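Local coordinates for probable enoyl-CoA hydratase/isomerase (Pseudomonas aeruginosa PAO1, PDB 5WYD), which takes part in biosynthesis of the diffusible signal factor (DSF) as a crotonase-family protein, probably acting as an enoyl-CoA hydratase or isomerase, at the interface of chains A and B. Coordinates in Å, arbitrary orientation; residue numbers count along the deposited sequence, not the author numbering. Chains: chain A/B, Probable enoyl-CoA hydratase/isomerase.

The interface of chains A and B. Residues chain A 241-242, 245-246; chain B 83, 91-92, 95-96, 151-152, 154.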
ATOM      1  N   GLU A 241       2.692  14.213  -9.620  1.00 25.69           N
ATOM      2  CA  GLU A 241       2.903  15.630  -9.372  1.00 26.30           C
ATOM      3  C   GLU A 241       3.456  16.271 -10.631  1.00 27.87           C
ATOM      4  O   GLU A 241       2.912  17.261 -11.122  1.00 27.58           O
ATOM      5  CB  GLU A 241       3.860  15.842  -8.195  1.00 30.30           C
ATOM      6  CG  GLU A 241       4.026  17.315  -7.711  1.00 33.36           C
ATOM      7  CD  GLU A 241       5.150  17.488  -6.691  1.00 35.99           C
ATOM      8  OE1 GLU A 241       6.193  16.862  -6.902  1.00 21.18           O
ATOM      9  OE2 GLU A 241       4.976  18.174  -5.652  1.00 33.51           O
ATOM     10  N   ARG A 242       4.430  15.623 -11.259  1.00 35.16           N
ATOM     11  CA  ARG A 242       4.978  16.187 -12.483  1.00 37.91           C
ATOM     12  C   ARG A 242       3.914  16.259 -13.570  1.00 38.57           C
ATOM     13  O   ARG A 242       3.839  17.243 -14.309  1.00 29.06           O
ATOM     14  CB  ARG A 242       6.179  15.376 -12.947  1.00 39.89           C
ATOM     15  CG  ARG A 242       7.176  15.110 -11.856  1.00 28.37           C
ATOM     16  CD  ARG A 242       8.405  14.421 -12.411  1.00 33.27           C
ATOM     17  NE  ARG A 242       9.200  13.838 -11.342  1.00 38.26           N
ATOM     18  CZ  ARG A 242       9.131  12.569 -10.983  1.00 28.20           C
ATOM     19  NH1 ARG A 242       8.321  11.758 -11.630  1.00 19.00           N
ATOM     20  NH2 ARG A 242       9.873  12.118  -9.988  1.00 23.32           N
ATOM     21  N   PHE A 245       1.470  19.145 -12.903  1.00 40.55           N
ATOM     22  CA  PHE A 245       2.184  20.374 -13.210  1.00 38.31           C
ATOM     23  C   PHE A 245       2.133  20.677 -14.693  1.00 43.81           C
ATOM     24  O   PHE A 245       1.883  21.818 -15.097  1.00 40.56           O
ATOM     25  CB  PHE A 245       3.620  20.227 -12.749  1.00 24.93           C
ATOM     26  CG  PHE A 245       4.498  21.359 -13.118  1.00 37.47           C
ATOM     27  CD1 PHE A 245       5.189  21.349 -14.314  1.00 28.77           C
ATOM     28  CD2 PHE A 245       4.686  22.407 -12.244  1.00 37.27           C
ATOM     29  CE1 PHE A 245       6.019  22.357 -14.640  1.00 36.04           C
ATOM     30  CE2 PHE A 245       5.524  23.436 -12.578  1.00 50.40           C
ATOM     31  CZ  PHE A 245       6.189  23.410 -13.778  1.00 34.17           C
ATOM     32  N   VAL A 246       2.366  19.664 -15.521  1.00 44.53           N
ATOM     33  CA  VAL A 246       2.301  19.901 -16.949  1.00 48.26           C
ATOM     34  C   VAL A 246       0.867  20.223 -17.352  1.00 62.54           C
ATOM     35  O   VAL A 246       0.633  21.086 -18.204  1.00 73.71           O
ATOM     36  CB  VAL A 246       2.900  18.719 -17.720  1.00 48.63           C
ATOM     37  CG1 VAL A 246       3.242  19.154 -19.116  1.00 46.54           C
ATOM     38  CG2 VAL A 246       4.146  18.253 -17.032  1.00 46.58           C
TER
ATOM     39  N   PHE B  83      11.434  28.175 -17.195  1.00 86.07           N
ATOM     40  CA  PHE B  83       9.975  28.104 -17.252  1.00 79.79           C
ATOM     41  C   PHE B  83       9.355  29.232 -18.045  1.00 78.00           C
ATOM     42  O   PHE B  83       8.168  29.520 -17.872  1.00 51.40           O
ATOM     43  CB  PHE B  83       9.340  28.058 -15.866  1.00 64.45           C
ATOM     44  CG  PHE B  83       9.372  26.710 -15.244  1.00 67.80           C
ATOM     45  CD1 PHE B  83       9.253  25.580 -16.033  1.00 51.04           C
ATOM     46  CD2 PHE B  83       9.508  26.562 -13.883  1.00 77.12           C
ATOM     47  CE1 PHE B  83       9.282  24.327 -15.479  1.00 49.93           C
ATOM     48  CE2 PHE B  83       9.539  25.309 -13.319  1.00 73.53           C
ATOM     49  CZ  PHE B  83       9.428  24.190 -14.120  1.00 64.93           C
ATOM     50  N   ALA B  91       8.528  22.882 -20.229  1.00 51.04           N
ATOM     51  CA  ALA B  91       8.067  22.760 -18.854  1.00 45.71           C
ATOM     52  C   ALA B  91       8.069  21.311 -18.397  1.00 33.95           C
ATOM     53  O   ALA B  91       8.437  21.011 -17.256  1.00 46.74           O
ATOM     54  CB  ALA B  91       6.675  23.374 -18.730  1.00 49.05           C
ATOM     55  N   ARG B  92       7.639  20.402 -19.267  1.00 31.29           N
ATOM     56  CA  ARG B  92       7.652  18.981 -18.934  1.00 33.91           C
ATOM     57  C   ARG B  92       9.072  18.516 -18.661  1.00 40.66           C
ATOM     58  O   ARG B  92       9.344  17.873 -17.639  1.00 53.67           O
ATOM     59  CB  ARG B  92       7.033  18.158 -20.079  1.00 35.33           C
ATOM     60  CG  ARG B  92       6.841  16.626 -19.796  1.00 34.51           C
ATOM     61  CD  ARG B  92       8.120  15.757 -19.878  1.00 47.42           C
ATOM     62  NE  ARG B  92       7.908  14.353 -19.480  1.00 36.14           N
ATOM     63  CZ  ARG B  92       8.878  13.441 -19.452  1.00 40.14           C
ATOM     64  NH1 ARG B  92      10.105  13.792 -19.811  1.00 39.93           N
ATOM     65  NH2 ARG B  92       8.629  12.185 -19.066  1.00 33.35           N
ATOM     66  N   ALA B  95      10.405  19.934 -15.352  1.00 39.58           N
ATOM     67  CA  ALA B  95       9.896  19.261 -14.164  1.00 39.45           C
ATOM     68  C   ALA B  95      10.608  17.937 -13.960  1.00 42.47           C
ATOM     69  O   ALA B  95      10.906  17.545 -12.827  1.00 57.10           O
ATOM     70  CB  ALA B  95       8.391  19.045 -14.268  1.00 45.06           C
ATOM     71  N   ARG B  96      10.904  17.246 -15.056  1.00 45.90           N
ATOM     72  CA  ARG B  96      11.520  15.931 -14.966  1.00 42.52           C
ATOM     73  C   ARG B  96      12.904  16.005 -14.296  1.00 46.07           C
ATOM     74  O   ARG B  96      13.227  15.171 -13.439  1.00 42.89           O
ATOM     75  CB  ARG B  96      11.581  15.353 -16.375  1.00 43.09           C
ATOM     76  CG  ARG B  96      11.033  13.930 -16.565  1.00 39.94           C
ATOM     77  CD  ARG B  96      11.785  12.861 -15.804  1.00 48.37           C
ATOM     78  NE  ARG B  96      11.280  11.528 -16.117  1.00 36.50           N
ATOM     79  CZ  ARG B  96      11.774  10.405 -15.602  1.00 60.64           C
ATOM     80  NH1 ARG B  96      11.264   9.226 -15.954  1.00 49.00           N
ATOM     81  NH2 ARG B  96      12.772  10.459 -14.722  1.00 69.56           N
ATOM     82  N   LEU B 151       1.546  27.732 -10.732  1.00 57.54           N
ATOM     83  CA  LEU B 151       2.324  26.522 -10.920  1.00 51.67           C
ATOM     84  C   LEU B 151       2.435  25.822  -9.576  1.00 50.69           C
ATOM     85  O   LEU B 151       2.489  26.478  -8.546  1.00 78.46           O
ATOM     86  CB  LEU B 151       3.699  26.845 -11.505  1.00 48.71           C
ATOM     87  CG  LEU B 151       3.796  27.391 -12.940  1.00 57.56           C
ATOM     88  CD1 LEU B 151       3.360  26.250 -13.872  1.00 62.88           C
ATOM     89  CD2 LEU B 151       3.027  28.653 -13.263  1.00 59.85           C
ATOM     90  N   LEU B 152       2.280  24.522  -9.558  1.00 39.72           N
ATOM     91  CA  LEU B 152       2.517  23.778  -8.335  1.00 38.69           C
ATOM     92  C   LEU B 152       4.015  23.468  -8.153  1.00 39.34           C
ATOM     93  O   LEU B 152       4.804  23.581  -9.099  1.00 34.15           O
ATOM     94  CB  LEU B 152       1.638  22.537  -8.361  1.00 43.70           C
ATOM     95  CG  LEU B 152       1.737  21.600  -9.552  1.00 26.01           C
ATOM     96  CD1 LEU B 152       3.079  20.895  -9.574  1.00 38.51           C
ATOM     97  CD2 LEU B 152       0.576  20.639  -9.480  1.00 31.90           C
ATOM     98  N   CYS B 154       6.959  21.293  -8.397  1.00 27.73           N
ATOM     99  CA  CYS B 154       7.141  20.068  -9.158  1.00 30.42           C
ATOM    100  C   CYS B 154       8.340  19.308  -8.659  1.00 29.83           C
ATOM    101  O   CYS B 154       8.734  18.307  -9.261  1.00 30.03           O
ATOM    102  CB  CYS B 154       7.338  20.338 -10.652  1.00 38.55           C
ATOM    103  SG  CYS B 154       8.888  21.210 -11.074  1.00 35.65           S
TER
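The backbone carbonyl oxygen of B:Leu152 faces the ring of A:Phe245 at the CD2–CE2 rim, its O 3.4 Å from CD2 and slightly out of the ring plane. It is a polar atom meeting aromatic C-H groups, in a patch otherwise built on apolar packing. A:Phe245 stands out from helix 238-249 with CG anti to the backbone N (chi1 174°), which drives the ring into a pocket of chain B lined by helix 88-106, the loop 151-154 and B:Phe83.

Around the ring the neighbours divide by side. CB of B:Cys154 covers one face, 4.0 Å from the ring centroid of A:Phe245 and offset toward the rim, as a CH-pi contact. On that same side, CB of B:Ala95 meets CD1 of A:Phe245 at 3.9 Å. From the opposite side comes B:Leu151, its CD1 3.8 Å from CE2 of A:Phe245. B:Leu152 has CG between its backbone N and carbonyl carbon (chi1 55°), and its CD1 branch lies at the ring edge, in plane, 3.3 Å from CB of A:Phe245. At the far end the two phenylalanines meet tip to tip, CZ of A:Phe245 to CZ of B:Phe83 at 3.3 Å, with the ring planes inclined by about 44°. The ring is thus restrained on both sides and at its tip.

One turn back, the carboxylate of A:Glu241 rests against the backbone of B:Cys154. Next to the ring, A:Val246 sets both methyls across the aliphatic start of B:Arg92, CG1 against its CB.

Crotonases commonly form hexamers, and this helix-into-pocket contact between copies may help build the six-chain assembly; it could also steady loop 151-154. At the margin two like charges approach without touching: NH1 of A:Arg242 is 5.4 Å from NE of B:Arg96, whose CG lies over one face of the B:Arg92 guanidinium.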